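Local coordinates for CHIR AB1 (Gallus gallus, PDB 2VSD), which probably binds the Fc part of avian antibodies as a membrane receptor, this piece being its immunoglobulin-type binding domain, at residues Q14-S17 against L18-V22; F60-N64 against L65-G69. All coordinates share one frame; numbering follows the deposited sequence.

How the interactions relate
Interactions 1 and 2 lie side by side at one end of the immunoglobulin domain, their centres about 8 Å apart, where strands 21-27 and 55-61 are neighbours in the same sheet. Two probable backbone hydrogen bonds join them, Asp20 O to Val62 N and Gly19 N to Val62 O, each 2.8 Å long. Leu18 CD2 also packs on Asn64 C at 3.6 Å. The two turns share a design: an aspartate carboxylate reaches back to the backbone N-H three residues earlier, and a water braces it. The attached glycan lies against interaction 2, whereas in interaction 1 the Leu18 side chain stays about 9 Å from the nearest N-acetylglucosamine.

Interaction 1: Q14-S17 against L18-V22; sequences QGVS and LGDTV. Unlike the reference sequence in segment 18-22: Thr21 (reference Asn).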
loop_
_atom_site.group_PDB
_atom_site.type_symbol
_atom_site.label_atom_id
_atom_site.label_comp_id
_atom_site.label_asym_id
_atom_site.label_seq_id
_atom_site.Cartn_x
_atom_site.Cartn_y
_atom_site.Cartn_z
ATOM N N GLN A 14 19.473 16.558 8.147
ATOM C CA GLN A 14 19.776 17.985 8.039
ATOM C C GLN A 14 20.585 18.296 6.792
ATOM O O GLN A 14 21.433 17.479 6.407
ATOM C CB GLN A 14 20.530 18.497 9.270
ATOM C CG GLN A 14 19.814 18.195 10.605
ATOM C CD GLN A 14 18.559 19.012 10.783
ATOM O OE1 GLN A 14 18.462 20.120 10.254
ATOM N NE2 GLN A 14 17.573 18.459 11.513
ATOM N N GLY A 15 20.299 19.457 6.204
ATOM C CA GLY A 15 20.963 19.959 4.992
ATOM C C GLY A 15 20.793 19.057 3.759
ATOM O O GLY A 15 21.655 19.035 2.877
ATOM N N VAL A 16 19.661 18.361 3.675
ATOM C CA VAL A 16 19.400 17.487 2.539
ATOM C C VAL A 16 18.988 18.327 1.334
ATOM O O VAL A 16 18.159 19.243 1.453
ATOM C CB VAL A 16 18.319 16.419 2.854
ATOM C CG1 VAL A 16 18.015 15.602 1.606
ATOM C CG2 VAL A 16 18.808 15.508 3.990
ATOM N N SER A 17 19.571 18.016 0.177
ATOM C CA SER A 17 19.338 18.745 -1.065
ATOM C C SER A 17 18.980 17.798 -2.185
ATOM O O SER A 17 19.274 16.610 -2.099
ATOM C CB SER A 17 20.648 19.441 -1.451
ATOM O OG SER A 17 21.058 20.303 -0.389
ATOM N N LEU A 18 18.405 18.311 -3.273
ATOM C CA LEU A 18 18.274 17.488 -4.487
ATOM C C LEU A 18 19.606 16.852 -4.859
ATOM O O LEU A 18 20.648 17.521 -4.827
ATOM C CB LEU A 18 17.794 18.329 -5.684
ATOM C CG LEU A 18 16.380 18.923 -5.714
ATOM C CD1 LEU A 18 15.928 19.057 -7.186
ATOM C CD2 LEU A 18 15.356 18.151 -4.939
ATOM N N GLY A 19 19.541 15.594 -5.261
ATOM C CA GLY A 19 20.702 14.808 -5.628
ATOM C C GLY A 19 21.268 13.975 -4.510
ATOM O O GLY A 19 22.035 13.035 -4.764
ATOM N N ASP A 20 20.890 14.277 -3.262
ATOM C CA ASP A 20 21.397 13.492 -2.149
ATOM C C ASP A 20 20.624 12.190 -2.035
ATOM O O ASP A 20 19.489 12.113 -2.484
ATOM C CB ASP A 20 21.246 14.244 -0.831
ATOM C CG ASP A 20 22.167 15.402 -0.702
ATOM O OD1 ASP A 20 23.095 15.580 -1.541
ATOM O OD2 ASP A 20 21.920 16.172 0.248
ATOM N N THR A 21 21.241 11.166 -1.441
ATOM C CA THR A 21 20.551 9.900 -1.163
ATOM C C THR A 21 20.149 9.860 0.323
ATOM O O THR A 21 20.958 10.187 1.213
ATOM C CB THR A 21 21.439 8.676 -1.607
ATOM O OG1 THR A 21 21.660 8.790 -3.010
ATOM C CG2 THR A 21 20.746 7.322 -1.307
ATOM N N VAL A 22 18.886 9.542 0.592
ATOM C CA VAL A 22 18.408 9.411 1.963
ATOM C C VAL A 22 17.994 7.970 2.248
ATOM O O VAL A 22 17.636 7.221 1.344
ATOM C CB VAL A 22 17.235 10.371 2.323
ATOM C CG1 VAL A 22 17.653 11.835 2.206
ATOM C CG2 VAL A 22 15.978 10.094 1.420
HETATM O O HOH W 1 23.329 18.647 0.517
#
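Ser17 and Asp20 are the two ends of a type II beta turn that leads from the loop after strand 7-11 into strand 21-27 of the immunoglobulin fold. The turn is closed by Asp20 N, which donates to Ser17 O (3.1 Å), while Gly19 takes the positive phi (94°) of its third position. The side chain of Asp20 folds back over this bond. Its CB lies 3.3 Å from Ser17 O, and CG stays close to the same oxygen before the carboxylate swings past it. OD1 is only a near neighbour of Ser17 O, at 4.0 Å. With CG opposite the carbonyl carbon (chi1 -71°), OD2 arrives at Ser17 N, a 3.0 Å hydrogen bond that enters from well above the carboxylate plane. OD2 takes a second bond from a water 2.9 Å away, which also donates to Gly15 O and accepts from Ser17 OG. Exchanging the aspartate for an alanine would probably leave Ser17 N without this acceptor and the water short of one of its three partners. On the buried side, Val16 runs across Val22 at about a right angle. Swung to the far side from its own backbone N (chi1 176°), Val16 CG1 meets Val22 CG1 at 3.8 Å.

Interaction 2: F60-N64 against L65-G69; sequences FAVTN and LEDAG. With NAG (2-acetamido-2-deoxy-beta-D-glucopyranose), chain B; NAG (2-acetamido-2-deoxy-beta-D-glucopyranose), chain C.
The carboxylate of Asp67 is turned back onto the backbone of Thr63 and Asn64. Thr63 N meets OD2 at 2.8 Å, nearly in line with the C-O bond, whereas Asn64 N comes to the same oxygen from above the carboxylate plane, 38° out of it, at 3.1 Å. A water 2.6 Å from OD2 supplies a third donor; it also donates to Ala61 O and accepts from Thr63 OG1, which chi1 of 66° sets between the backbone N and carbonyl carbon of its residue. OD1 lies obliquely to the Phe60 ring and forms a salt bridge with Arg44, which in turn makes a cation-pi contact with that ring. Three bonds on OD2 and an ion pair on OD1 fix the buried carboxylate's rotation and probably stabilise its negative charge. Val62 CG1 slides alongside Asp67, 4.0 Å from its CB. The backbone answers with Asp67 N to Asn64 O (3.1 Å), opening the short 3-10 turn 65-67. The glycan lies against this same turn: N2 of the chain B N-acetylglucosamine donates to Glu66 O (2.8 Å), and O7 of the chain C sugar lies 3.4 Å from Ala68 CB. Asp67 O accepts from the hydroxyl of Tyr71, the tyrosine corner of immunoglobulin domains, two residues before the disulfide cysteine Cys73. The turn thus carries the chain between sheets: Phe60, next to the end of strand 55-61, packs on Val22 and Leu24 of strand 21-27, and Gly69 begins strand 69-78 in the opposing sheet.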
loop_
_atom_site.group_PDB
_atom_site.type_symbol
_atom_site.label_atom_id
_atom_site.label_comp_id
_atom_site.label_asym_id
_atom_site.label_seq_id
_atom_site.Cartn_x
_atom_site.Cartn_y
_atom_site.Cartn_z
ATOM N N PHE A 60 16.784 5.990 -1.221
ATOM C CA PHE A 60 16.490 6.555 -2.545
ATOM C C PHE A 60 17.135 7.914 -2.739
ATOM O O PHE A 60 17.500 8.619 -1.760
ATOM C CB PHE A 60 14.982 6.622 -2.812
ATOM C CG PHE A 60 14.192 7.361 -1.759
ATOM C CD1 PHE A 60 13.895 8.717 -1.911
ATOM C CD2 PHE A 60 13.705 6.690 -0.634
ATOM C CE1 PHE A 60 13.156 9.401 -0.950
ATOM C CE2 PHE A 60 12.977 7.365 0.326
ATOM C CZ PHE A 60 12.678 8.707 0.169
ATOM N N ALA A 61 17.302 8.281 -4.007
ATOM C CA ALA A 61 17.839 9.598 -4.313
ATOM C C ALA A 61 16.720 10.625 -4.237
ATOM O O ALA A 61 15.581 10.347 -4.637
ATOM C CB ALA A 61 18.462 9.585 -5.699
ATOM N N VAL A 62 17.037 11.806 -3.716
ATOM C CA VAL A 62 16.114 12.939 -3.756
ATOM C C VAL A 62 16.216 13.520 -5.168
ATOM O O VAL A 62 17.299 14.001 -5.572
ATOM C CB VAL A 62 16.479 13.976 -2.685
ATOM C CG1 VAL A 62 15.514 15.167 -2.725
ATOM C CG2 VAL A 62 16.491 13.302 -1.261
ATOM N N THR A 63 15.144 13.418 -5.949
ATOM C CA THR A 63 15.211 13.851 -7.344
ATOM C C THR A 63 14.260 15.000 -7.631
ATOM O O THR A 63 14.272 15.552 -8.734
ATOM C CB THR A 63 14.887 12.701 -8.295
ATOM O OG1 THR A 63 13.507 12.307 -8.121
ATOM C CG2 THR A 63 15.806 11.509 -8.014
ATOM N N ASN A 64 13.411 15.364 -6.681
ATOM C CA ASN A 64 12.571 16.538 -6.979
ATOM C C ASN A 64 11.971 17.100 -5.710
ATOM O O ASN A 64 12.060 16.476 -4.658
ATOM C CB ASN A 64 11.498 16.187 -8.007
ATOM C CG ASN A 64 10.489 15.187 -7.461
ATOM O OD1 ASN A 64 10.697 13.975 -7.489
ATOM N ND2 ASN A 64 9.426 15.699 -6.920
ATOM N N LEU A 65 11.378 18.284 -5.814
ATOM C CA LEU A 65 10.875 18.989 -4.647
ATOM C C LEU A 65 9.740 18.231 -3.957
ATOM O O LEU A 65 9.529 18.444 -2.746
ATOM C CB LEU A 65 10.349 20.367 -5.065
ATOM C CG LEU A 65 11.419 21.322 -5.611
ATOM C CD1 LEU A 65 10.714 22.629 -6.070
ATOM C CD2 LEU A 65 12.529 21.596 -4.649
ATOM N N GLU A 66 9.033 17.380 -4.693
ATOM C CA GLU A 66 7.919 16.628 -4.114
ATOM C C GLU A 66 8.350 15.481 -3.206
ATOM O O GLU A 66 7.510 14.850 -2.560
ATOM C CB GLU A 66 6.908 16.185 -5.188
ATOM C CG GLU A 66 6.288 17.417 -5.922
ATOM C CD GLU A 66 5.280 17.007 -6.981
ATOM O OE1 GLU A 66 5.271 15.817 -7.360
ATOM O OE2 GLU A 66 4.510 17.886 -7.444
ATOM N N ASP A 67 9.663 15.248 -3.127
ATOM C CA ASP A 67 10.213 14.272 -2.185
ATOM C C ASP A 67 10.138 14.773 -0.748
ATOM O O ASP A 67 10.164 13.991 0.169
ATOM C CB ASP A 67 11.683 13.903 -2.513
ATOM C CG ASP A 67 11.797 13.004 -3.720
ATOM O OD1 ASP A 67 10.985 12.062 -3.841
ATOM O OD2 ASP A 67 12.700 13.235 -4.546
ATOM N N ALA A 68 10.025 16.082 -0.572
ATOM C CA ALA A 68 9.898 16.658 0.762
ATOM C C ALA A 68 8.580 16.205 1.394
ATOM O O ALA A 68 7.638 15.870 0.693
ATOM C CB ALA A 68 9.943 18.192 0.661
ATOM N N GLY A 69 8.510 16.158 2.719
ATOM C CA GLY A 69 7.195 15.944 3.333
ATOM C C GLY A 69 7.230 14.990 4.497
ATOM O O GLY A 69 8.291 14.742 5.097
HETATM C C1 NAG B . 4.392 16.244 0.583
HETATM C C2 NAG B . 4.482 16.531 -0.922
HETATM C C3 NAG B . 5.399 17.728 -1.273
HETATM C C4 NAG B . 5.178 18.901 -0.312
HETATM C C5 NAG B . 5.119 18.396 1.143
HETATM C C6 NAG B . 4.850 19.479 2.202
HETATM C C7 NAG B . 4.073 14.531 -2.330
HETATM C C8 NAG B . 2.630 14.705 -2.085
HETATM N N2 NAG B . 4.925 15.362 -1.699
HETATM O O3 NAG B . 5.159 18.103 -2.632
HETATM O O4 NAG B . 6.238 19.846 -0.306
HETATM O O5 NAG B . 4.083 17.429 1.269
HETATM O O6 NAG B . 3.663 20.185 1.835
HETATM O O7 NAG B . 4.405 13.567 -3.064
HETATM C C1 NAG C . 6.520 20.727 -1.433
HETATM C C2 NAG C . 7.072 22.098 -0.982
HETATM C C3 NAG C . 6.619 23.279 -1.818
HETATM C C4 NAG C . 6.413 22.889 -3.277
HETATM C C5 NAG C . 5.374 21.761 -3.392
HETATM C C6 NAG C . 5.222 21.154 -4.789
HETATM C C7 NAG C . 7.956 22.027 1.271
HETATM C C8 NAG C . 7.800 22.320 2.734
HETATM N N2 NAG C . 6.969 22.368 0.457
HETATM O O3 NAG C . 7.618 24.272 -1.697
HETATM O O4 NAG C . 5.864 24.039 -3.890
HETATM O O5 NAG C . 5.658 20.647 -2.553
HETATM O O6 NAG C . 6.512 20.952 -5.347
HETATM O O7 NAG C . 8.989 21.456 0.895
HETATM O O HOH W 2 12.946 10.887 -5.676
#